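Local coordinates for protein transcriptional regulator, MerR family (Bacillus thuringiensis serovar konkukian, PDB 3GPV) that probably binds DNA as a dimeric transcription factor of the MerR family, through a helix-turn-helix domain followed by a long coiled-coil helix, at residues Tyr17-Val22 against Ser31-Tyr36; Glu64-Leu69 against Gln77-Phe82. All coordinates share one frame; numbering follows the deposited sequence.

Contact 1: Tyr17-Val22 against Ser31-Tyr36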
ATOM      1  N   TYR B  17       4.679  23.174 -18.053  1.00 41.03           N
ATOM      2  CA  TYR B  17       5.552  22.023 -18.101  1.00 38.59           C
ATOM      3  C   TYR B  17       4.856  20.879 -18.814  1.00 36.69           C
ATOM      4  O   TYR B  17       3.653  20.681 -18.683  1.00 34.04           O
ATOM      5  CB  TYR B  17       5.929  21.640 -16.673  1.00 39.93           C
ATOM      6  CG  TYR B  17       6.582  22.784 -15.936  1.00 40.59           C
ATOM      7  CD1 TYR B  17       7.943  23.055 -16.093  1.00 41.15           C
ATOM      8  CD2 TYR B  17       5.831  23.642 -15.136  1.00 40.68           C
ATOM      9  CE1 TYR B  17       8.538  24.154 -15.476  1.00 41.62           C
ATOM     10  CE2 TYR B  17       6.417  24.742 -14.518  1.00 41.42           C
ATOM     11  CZ  TYR B  17       7.770  24.991 -14.694  1.00 41.98           C
ATOM     12  OH  TYR B  17       8.356  26.077 -14.095  1.00 42.52           O
ATOM     13  N   THR B  18       5.622  20.138 -19.597  1.00 35.42           N
ATOM     14  CA  THR B  18       5.070  19.013 -20.346  1.00 36.15           C
ATOM     15  C   THR B  18       4.824  17.770 -19.479  1.00 36.12           C
ATOM     16  O   THR B  18       5.436  17.606 -18.424  1.00 34.09           O
ATOM     17  CB  THR B  18       6.003  18.615 -21.478  1.00 35.38           C
ATOM     18  OG1 THR B  18       7.232  18.132 -20.923  1.00 35.18           O
ATOM     19  CG2 THR B  18       6.284  19.809 -22.369  1.00 34.34           C
ATOM     20  N   ILE B  19       3.924  16.904 -19.937  1.00 36.63           N
ATOM     21  CA  ILE B  19       3.604  15.671 -19.221  1.00 39.55           C
ATOM     22  C   ILE B  19       4.915  14.926 -18.923  1.00 38.86           C
ATOM     23  O   ILE B  19       5.077  14.316 -17.866  1.00 37.39           O
ATOM     24  CB  ILE B  19       2.719  14.738 -20.077  1.00 41.71           C
ATOM     25  CG1 ILE B  19       1.582  15.524 -20.745  1.00 45.48           C
ATOM     26  CG2 ILE B  19       2.168  13.621 -19.222  1.00 43.33           C
ATOM     27  CD1 ILE B  19       0.611  16.207 -19.810  1.00 47.11           C
ATOM     28  N   GLY B  20       5.843  14.987 -19.877  1.00 37.85           N
ATOM     29  CA  GLY B  20       7.125  14.328 -19.730  1.00 37.12           C
ATOM     30  C   GLY B  20       8.035  14.912 -18.666  1.00 37.04           C
ATOM     31  O   GLY B  20       8.699  14.169 -17.943  1.00 37.19           O
ATOM     32  N   GLN B  21       8.081  16.239 -18.565  1.00 36.42           N
ATOM     33  CA  GLN B  21       8.918  16.886 -17.565  1.00 35.83           C
ATOM     34  C   GLN B  21       8.326  16.656 -16.182  1.00 35.30           C
ATOM     35  O   GLN B  21       9.045  16.430 -15.212  1.00 35.63           O
ATOM     36  CB  GLN B  21       9.018  18.390 -17.844  1.00 37.02           C
ATOM     37  CG  GLN B  21       9.608  18.721 -19.206  1.00 37.53           C
ATOM     38  CD  GLN B  21       9.500  20.190 -19.559  1.00 38.38           C
ATOM     39  OE1 GLN B  21       8.475  20.817 -19.316  1.00 37.93           O
ATOM     40  NE2 GLN B  21      10.552  20.741 -20.152  1.00 39.77           N
ATOM     41  N   VAL B  22       7.005  16.711 -16.097  1.00 35.42           N
ATOM     42  CA  VAL B  22       6.331  16.504 -14.830  1.00 37.40           C
ATOM     43  C   VAL B  22       6.594  15.088 -14.327  1.00 38.61           C
ATOM     44  O   VAL B  22       6.766  14.873 -13.129  1.00 36.16           O
ATOM     45  CB  VAL B  22       4.820  16.751 -14.969  1.00 37.02           C
ATOM     46  CG1 VAL B  22       4.104  16.355 -13.702  1.00 36.43           C
ATOM     47  CG2 VAL B  22       4.568  18.222 -15.262  1.00 38.03           C
ATOM     48  N   SER B  31       3.948   6.534 -18.737  1.00 57.40           N
ATOM     49  CA  SER B  31       2.730   5.738 -18.771  1.00 58.66           C
ATOM     50  C   SER B  31       1.903   5.856 -17.495  1.00 58.63           C
ATOM     51  O   SER B  31       0.675   5.787 -17.547  1.00 59.04           O
ATOM     52  CB  SER B  31       3.068   4.275 -19.032  1.00 59.20           C
ATOM     53  OG  SER B  31       4.052   3.824 -18.118  1.00 62.37           O
ATOM     54  N   GLN B  32       2.567   6.023 -16.351  1.00 58.14           N
ATOM     55  CA  GLN B  32       1.860   6.158 -15.080  1.00 57.57           C
ATOM     56  C   GLN B  32       0.989   7.402 -15.093  1.00 56.74           C
ATOM     57  O   GLN B  32      -0.171   7.360 -14.688  1.00 55.41           O
ATOM     58  CB  GLN B  32       2.843   6.243 -13.912  1.00 58.83           C
ATOM     59  CG  GLN B  32       3.404   4.904 -13.465  1.00 61.82           C
ATOM     60  CD  GLN B  32       4.339   5.028 -12.274  1.00 62.76           C
ATOM     61  OE1 GLN B  32       5.389   5.663 -12.359  1.00 62.57           O
ATOM     62  NE2 GLN B  32       3.957   4.421 -11.154  1.00 63.41           N
ATOM     63  N   ILE B  33       1.553   8.510 -15.560  1.00 56.11           N
ATOM     64  CA  ILE B  33       0.818   9.762 -15.622  1.00 56.90           C
ATOM     65  C   ILE B  33      -0.328   9.678 -16.619  1.00 57.83           C
ATOM     66  O   ILE B  33      -1.377  10.281 -16.422  1.00 56.99           O
ATOM     67  CB  ILE B  33       1.740  10.929 -16.019  1.00 56.22           C
ATOM     68  CG1 ILE B  33       2.845  11.073 -14.981  1.00 55.48           C
ATOM     69  CG2 ILE B  33       0.942  12.236 -16.103  1.00 55.64           C
ATOM     70  CD1 ILE B  33       3.716  12.272 -15.189  1.00 57.72           C
ATOM     71  N   ARG B  34      -0.126   8.927 -17.693  1.00 60.39           N
ATOM     72  CA  ARG B  34      -1.168   8.792 -18.697  1.00 63.22           C
ATOM     73  C   ARG B  34      -2.338   7.990 -18.152  1.00 63.71           C
ATOM     74  O   ARG B  34      -3.482   8.193 -18.555  1.00 63.62           O
ATOM     75  CB  ARG B  34      -0.597   8.156 -19.965  1.00 64.99           C
ATOM     76  CG  ARG B  34       0.200   9.147 -20.801  1.00 67.66           C
ATOM     77  CD  ARG B  34       0.941   8.479 -21.946  1.00 70.95           C
ATOM     78  NE  ARG B  34       1.674   9.458 -22.746  1.00 72.78           N
ATOM     79  CZ  ARG B  34       2.599   9.147 -23.648  1.00 73.97           C
ATOM     80  NH1 ARG B  34       2.915   7.876 -23.871  1.00 74.67           N
ATOM     81  NH2 ARG B  34       3.213  10.109 -24.326  1.00 73.98           N
ATOM     82  N   TYR B  35      -2.051   7.087 -17.222  1.00 64.32           N
ATOM     83  CA  TYR B  35      -3.100   6.282 -16.613  1.00 65.11           C
ATOM     84  C   TYR B  35      -4.034   7.219 -15.860  1.00 65.25           C
ATOM     85  O   TYR B  35      -5.261   7.130 -15.979  1.00 64.55           O
ATOM     86  CB  TYR B  35      -2.500   5.269 -15.643  1.00 66.32           C
ATOM     87  CG  TYR B  35      -3.531   4.491 -14.860  1.00 67.89           C
ATOM     88  CD1 TYR B  35      -4.501   3.733 -15.511  1.00 68.62           C
ATOM     89  CD2 TYR B  35      -3.526   4.498 -13.467  1.00 69.11           C
ATOM     90  CE1 TYR B  35      -5.440   2.999 -14.795  1.00 69.66           C
ATOM     91  CE2 TYR B  35      -4.460   3.768 -12.741  1.00 70.00           C
ATOM     92  CZ  TYR B  35      -5.413   3.018 -13.411  1.00 70.26           C
ATOM     93  OH  TYR B  35      -6.332   2.284 -12.694  1.00 71.68           O
ATOM     94  N   TYR B  36      -3.440   8.121 -15.081  1.00 64.51           N
ATOM     95  CA  TYR B  36      -4.207   9.090 -14.316  1.00 64.09           C
ATOM     96  C   TYR B  36      -5.001   9.960 -15.277  1.00 63.31           C
ATOM     97  O   TYR B  36      -6.109  10.401 -14.970  1.00 63.54           O
ATOM     98  CB  TYR B  36      -3.274   9.961 -13.477  1.00 64.50           C
ATOM     99  CG  TYR B  36      -2.566   9.217 -12.369  1.00 65.69           C
ATOM    100  CD1 TYR B  36      -3.284   8.472 -11.438  1.00 67.11           C
ATOM    101  CD2 TYR B  36      -1.182   9.283 -12.229  1.00 66.50           C
ATOM    102  CE1 TYR B  36      -2.645   7.814 -10.389  1.00 68.12           C
ATOM    103  CE2 TYR B  36      -0.530   8.628 -11.185  1.00 67.37           C
ATOM    104  CZ  TYR B  36      -1.268   7.897 -10.267  1.00 68.34           C
ATOM    105  OH  TYR B  36      -0.642   7.255  -9.221  1.00 69.50           O
TER
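Ile33 reaches from helix 30-38 to the first turn of helix 19-25, where it meets Ile19 and Val22; its CA lies 7.5 Å from the CA of Ile19. From its CB the side chain forks. The short branch, CG2, stands anti to the backbone N (chi1, set by CG1, is -60°) and meets Ile19 CG2 at 3.6 Å, the two side chains crossing obliquely. The longer branch runs through CG1, which serves as a spacer, and is extended at chi2 (-174°), which carries CD1 onto the backbone of the other helix. There CD1 lies 3.6 Å from Ile19 O and 4.1 Å from Val22 C, with Val22 CG1 a little farther from it, at 4.4 Å. One forked side chain thus covers both a neighbouring methyl and a patch of main chain, a task for which the broad, beta-branched isoleucine is well suited. No hydrogen bond crosses between the segments.

Within segment 17-22, Thr18 and Gln21 form a capping box. Gln21 N donates to Thr18 OG1 over 3.1 Å, and Thr18 N donates to Gln21 OE1 over 2.9 Å, tilted 29° from the carbonyl plane. A threonine hydroxyl at the N-cap can accept from a first-turn amide, and glutamine is long enough to reach back to the N-cap amide. Both amides therefore find side-chain acceptors, and the helix start that presents Ile19 is well defined.

This is helix-turn-helix packing: in MerR relatives the second helix, here 30-38, is the one that reads DNA. Ala23, Leu28 and Phe42 close around Ile33. Strand 53-55 packs Phe55 against Ile19 and Val22, while Leu60 and Leu63 of helix 57-70 cover Val22.

Contact 2: Glu64-Leu69 against Gln77-Phe82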
ATOM      1  N   GLU B  64       0.103  16.848  -7.115  1.00 33.51           N
ATOM      2  CA  GLU B  64       0.714  16.435  -5.867  1.00 34.35           C
ATOM      3  C   GLU B  64      -0.327  15.855  -4.933  1.00 31.11           C
ATOM      4  O   GLU B  64      -0.047  14.899  -4.213  1.00 26.80           O
ATOM      5  CB  GLU B  64       1.437  17.612  -5.213  1.00 40.22           C
ATOM      6  CG  GLU B  64       2.676  18.051  -5.993  1.00 47.64           C
ATOM      7  CD  GLU B  64       3.590  18.970  -5.211  1.00 51.50           C
ATOM      8  OE1 GLU B  64       4.000  18.592  -4.094  1.00 55.15           O
ATOM      9  OE2 GLU B  64       3.907  20.066  -5.720  1.00 54.72           O
HETATM   10  N   MSE B  65      -1.531  16.424  -4.945  1.00 27.61           N
HETATM   11  CA  MSE B  65      -2.574  15.889  -4.071  1.00 28.13           C
HETATM   12  C   MSE B  65      -3.069  14.578  -4.638  1.00 29.81           C
HETATM   13  O   MSE B  65      -3.287  13.632  -3.897  1.00 29.23           O
HETATM   14  CB  MSE B  65      -3.746  16.856  -3.890  1.00 25.49           C
HETATM   15  CG  MSE B  65      -4.828  16.317  -2.936  1.00 27.36           C
HETATM   16 SE   MSE B  65      -4.217  15.933  -1.107  1.00 41.16          SE
HETATM   17  CE  MSE B  65      -3.910  17.783  -0.606  1.00 26.52           C
ATOM     18  N   ILE B  66      -3.230  14.515  -5.950  1.00 28.68           N
ATOM     19  CA  ILE B  66      -3.683  13.280  -6.566  1.00 32.37           C
ATOM     20  C   ILE B  66      -2.741  12.184  -6.109  1.00 33.58           C
ATOM     21  O   ILE B  66      -3.176  11.163  -5.600  1.00 32.40           O
ATOM     22  CB  ILE B  66      -3.698  13.363  -8.111  1.00 36.18           C
ATOM     23  CG1 ILE B  66      -4.725  14.402  -8.555  1.00 38.33           C
ATOM     24  CG2 ILE B  66      -4.020  12.010  -8.703  1.00 36.20           C
ATOM     25  CD1 ILE B  66      -6.104  14.232  -7.915  1.00 42.72           C
ATOM     26  N   LEU B  67      -1.441  12.435  -6.223  1.00 32.28           N
ATOM     27  CA  LEU B  67      -0.451  11.449  -5.819  1.00 35.26           C
ATOM     28  C   LEU B  67      -0.488  11.149  -4.320  1.00 35.34           C
ATOM     29  O   LEU B  67      -0.314  10.003  -3.909  1.00 33.48           O
ATOM     30  CB  LEU B  67       0.955  11.915  -6.223  1.00 35.28           C
ATOM     31  CG  LEU B  67       1.181  12.082  -7.731  1.00 35.87           C
ATOM     32  CD1 LEU B  67       2.569  12.606  -8.001  1.00 36.64           C
ATOM     33  CD2 LEU B  67       0.975  10.749  -8.420  1.00 37.87           C
ATOM     34  N   CYS B  68      -0.706  12.183  -3.518  1.00 33.86           N
ATOM     35  CA  CYS B  68      -0.771  12.034  -2.075  1.00 36.02           C
ATOM     36  C   CYS B  68      -1.915  11.106  -1.688  1.00 36.72           C
ATOM     37  O   CYS B  68      -1.740  10.190  -0.897  1.00 35.86           O
ATOM     38  CB  CYS B  68      -0.965  13.404  -1.427  1.00 34.99           C
ATOM     39  SG  CYS B  68      -1.364  13.385   0.342  1.00 27.20           S
ATOM     40  N   LEU B  69      -3.084  11.350  -2.262  1.00 37.77           N
ATOM     41  CA  LEU B  69      -4.267  10.547  -1.990  1.00 39.64           C
ATOM     42  C   LEU B  69      -4.119   9.124  -2.524  1.00 39.59           C
ATOM     43  O   LEU B  69      -4.577   8.166  -1.907  1.00 38.46           O
ATOM     44  CB  LEU B  69      -5.497  11.221  -2.608  1.00 39.86           C
ATOM     45  CG  LEU B  69      -5.834  12.596  -2.021  1.00 39.80           C
ATOM     46  CD1 LEU B  69      -6.945  13.260  -2.803  1.00 38.72           C
ATOM     47  CD2 LEU B  69      -6.236  12.423  -0.587  1.00 40.41           C
ATOM     48  N   GLN B  77     -11.768   6.154  -7.846  1.00 58.56           N
ATOM     49  CA  GLN B  77     -13.057   6.793  -8.071  1.00 59.48           C
ATOM     50  C   GLN B  77     -13.308   7.963  -7.131  1.00 58.34           C
ATOM     51  O   GLN B  77     -13.914   8.960  -7.520  1.00 58.25           O
ATOM     52  CB  GLN B  77     -14.189   5.765  -7.948  1.00 62.38           C
ATOM     53  CG  GLN B  77     -14.520   5.321  -6.529  1.00 65.84           C
ATOM     54  CD  GLN B  77     -15.941   5.694  -6.115  1.00 68.05           C
ATOM     55  OE1 GLN B  77     -16.913   5.309  -6.769  1.00 68.26           O
ATOM     56  NE2 GLN B  77     -16.063   6.443  -5.023  1.00 68.54           N
ATOM     57  N   LYS B  78     -12.843   7.840  -5.893  1.00 56.94           N
ATOM     58  CA  LYS B  78     -13.018   8.901  -4.912  1.00 55.10           C
ATOM     59  C   LYS B  78     -12.066  10.050  -5.214  1.00 52.46           C
ATOM     60  O   LYS B  78     -12.393  11.212  -4.995  1.00 51.51           O
ATOM     61  CB  LYS B  78     -12.774   8.365  -3.501  1.00 56.57           C
ATOM     62  CG  LYS B  78     -13.804   7.332  -3.065  1.00 58.94           C
ATOM     63  CD  LYS B  78     -13.471   6.743  -1.703  1.00 60.77           C
ATOM     64  CE  LYS B  78     -14.470   5.667  -1.310  1.00 61.31           C
ATOM     65  NZ  LYS B  78     -14.128   5.043  -0.006  1.00 61.77           N
ATOM     66  N   ILE B  79     -10.885   9.729  -5.725  1.00 50.38           N
ATOM     67  CA  ILE B  79      -9.927  10.771  -6.057  1.00 48.76           C
ATOM     68  C   ILE B  79     -10.507  11.606  -7.194  1.00 48.99           C
ATOM     69  O   ILE B  79     -10.374  12.829  -7.206  1.00 46.72           O
ATOM     70  CB  ILE B  79      -8.584  10.173  -6.501  1.00 47.91           C
ATOM     71  CG1 ILE B  79      -7.980   9.363  -5.355  1.00 47.43           C
ATOM     72  CG2 ILE B  79      -7.636  11.275  -6.901  1.00 45.95           C
ATOM     73  CD1 ILE B  79      -6.809   8.494  -5.757  1.00 49.60           C
ATOM     74  N   LYS B  80     -11.157  10.940  -8.144  1.00 49.85           N
ATOM     75  CA  LYS B  80     -11.752  11.642  -9.275  1.00 52.45           C
ATOM     76  C   LYS B  80     -12.896  12.503  -8.765  1.00 52.16           C
ATOM     77  O   LYS B  80     -13.107  13.618  -9.237  1.00 52.05           O
ATOM     78  CB  LYS B  80     -12.263  10.648 -10.323  1.00 54.79           C
ATOM     79  CG  LYS B  80     -12.859  11.314 -11.554  1.00 59.43           C
ATOM     80  CD  LYS B  80     -13.106  10.321 -12.681  1.00 63.54           C
ATOM     81  CE  LYS B  80     -14.079   9.214 -12.270  1.00 66.44           C
ATOM     82  NZ  LYS B  80     -14.304   8.217 -13.370  1.00 68.50           N
ATOM     83  N   GLN B  81     -13.619  11.977  -7.783  1.00 52.28           N
ATOM     84  CA  GLN B  81     -14.739  12.684  -7.184  1.00 51.83           C
ATOM     85  C   GLN B  81     -14.216  13.940  -6.504  1.00 50.10           C
ATOM     86  O   GLN B  81     -14.876  14.984  -6.495  1.00 48.73           O
ATOM     87  CB  GLN B  81     -15.429  11.783  -6.168  1.00 54.63           C
ATOM     88  CG  GLN B  81     -16.710  12.340  -5.604  1.00 59.63           C
ATOM     89  CD  GLN B  81     -17.540  11.269  -4.928  1.00 62.97           C
ATOM     90  OE1 GLN B  81     -17.100  10.636  -3.968  1.00 65.14           O
ATOM     91  NE2 GLN B  81     -18.749  11.054  -5.432  1.00 64.24           N
ATOM     92  N   PHE B  82     -13.017  13.830  -5.939  1.00 47.22           N
ATOM     93  CA  PHE B  82     -12.380  14.954  -5.262  1.00 45.17           C
ATOM     94  C   PHE B  82     -12.036  16.030  -6.290  1.00 43.98           C
ATOM     95  O   PHE B  82     -12.215  17.223  -6.053  1.00 42.42           O
ATOM     96  CB  PHE B  82     -11.099  14.494  -4.565  1.00 42.94           C
ATOM     97  CG  PHE B  82     -10.218  15.622  -4.117  1.00 41.75           C
ATOM     98  CD1 PHE B  82     -10.568  16.403  -3.024  1.00 41.18           C
ATOM     99  CD2 PHE B  82      -9.055  15.929  -4.811  1.00 40.49           C
ATOM    100  CE1 PHE B  82      -9.774  17.480  -2.624  1.00 41.18           C
ATOM    101  CE2 PHE B  82      -8.256  17.000  -4.421  1.00 41.61           C
ATOM    102  CZ  PHE B  82      -8.618  17.778  -3.323  1.00 40.66           C
TER
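Segments 64-69 and 77-82 run roughly antiparallel, at 151°, with axes 10.4 Å apart and the CA atoms of Ile66 and Ile79 nearest, at 6.7 Å. Ile79 is central: its CG2 branch presses on Ile66 CD1 at 3.5 Å, tighter than usual for two carbons, while its CG1 branch lies 4.1 Å from Leu69 CB. Ile66 achieves this by folding its chain at chi2 (-50°), which turns CD1 toward the other helix.

One turn on from Ile79, the Phe82 ring meets Leu69 and Met65 on the same side of its plane. Leu69 CD1 sits over the face, 4.0 Å from CD2. Met65, present as selenomethionine, has CG anti to the backbone N (chi1 -178°), which brings that carbon in obliquely at the CE2-CZ end, 3.8 Å from Phe82 CE2. A flat, apolar ring suits the place, being broad enough to take both the branched leucine and the thin selenomethionine chain.

Leu99 and Met100 of helix 93-128 also cover Phe82, and the second subunit adds Tyr128 against Phe82 and Ile121 against Leu69. All the touching residues are buried and purely apolar, so close fit and exclusion of water, rather than hydrogen bonds or charge, hold the two helices together.

Both contacts are buried and apolar, yet they serve different levels of the fold. Contact 1 is the smaller, joining the two helices of the helix-turn-helix unit; its Ile19 is partly exposed, and no other chain of the assembly touches its segments. Contact 2 buries more surface, with every touching residue buried, lies nearer the centre of the chain, and pairs helices 57-70 and 76-88 where the second subunit packs on them. Polar side-chain bonding within the segments belongs to contact 1, at a helix start; contact 2 lies within two continuing helices and adds an aromatic ring to its branched aliphatic side chains. Helix 57-70 bridges them: Tyr36 CE2 touches Leu67 CD2 at 3.8 Å.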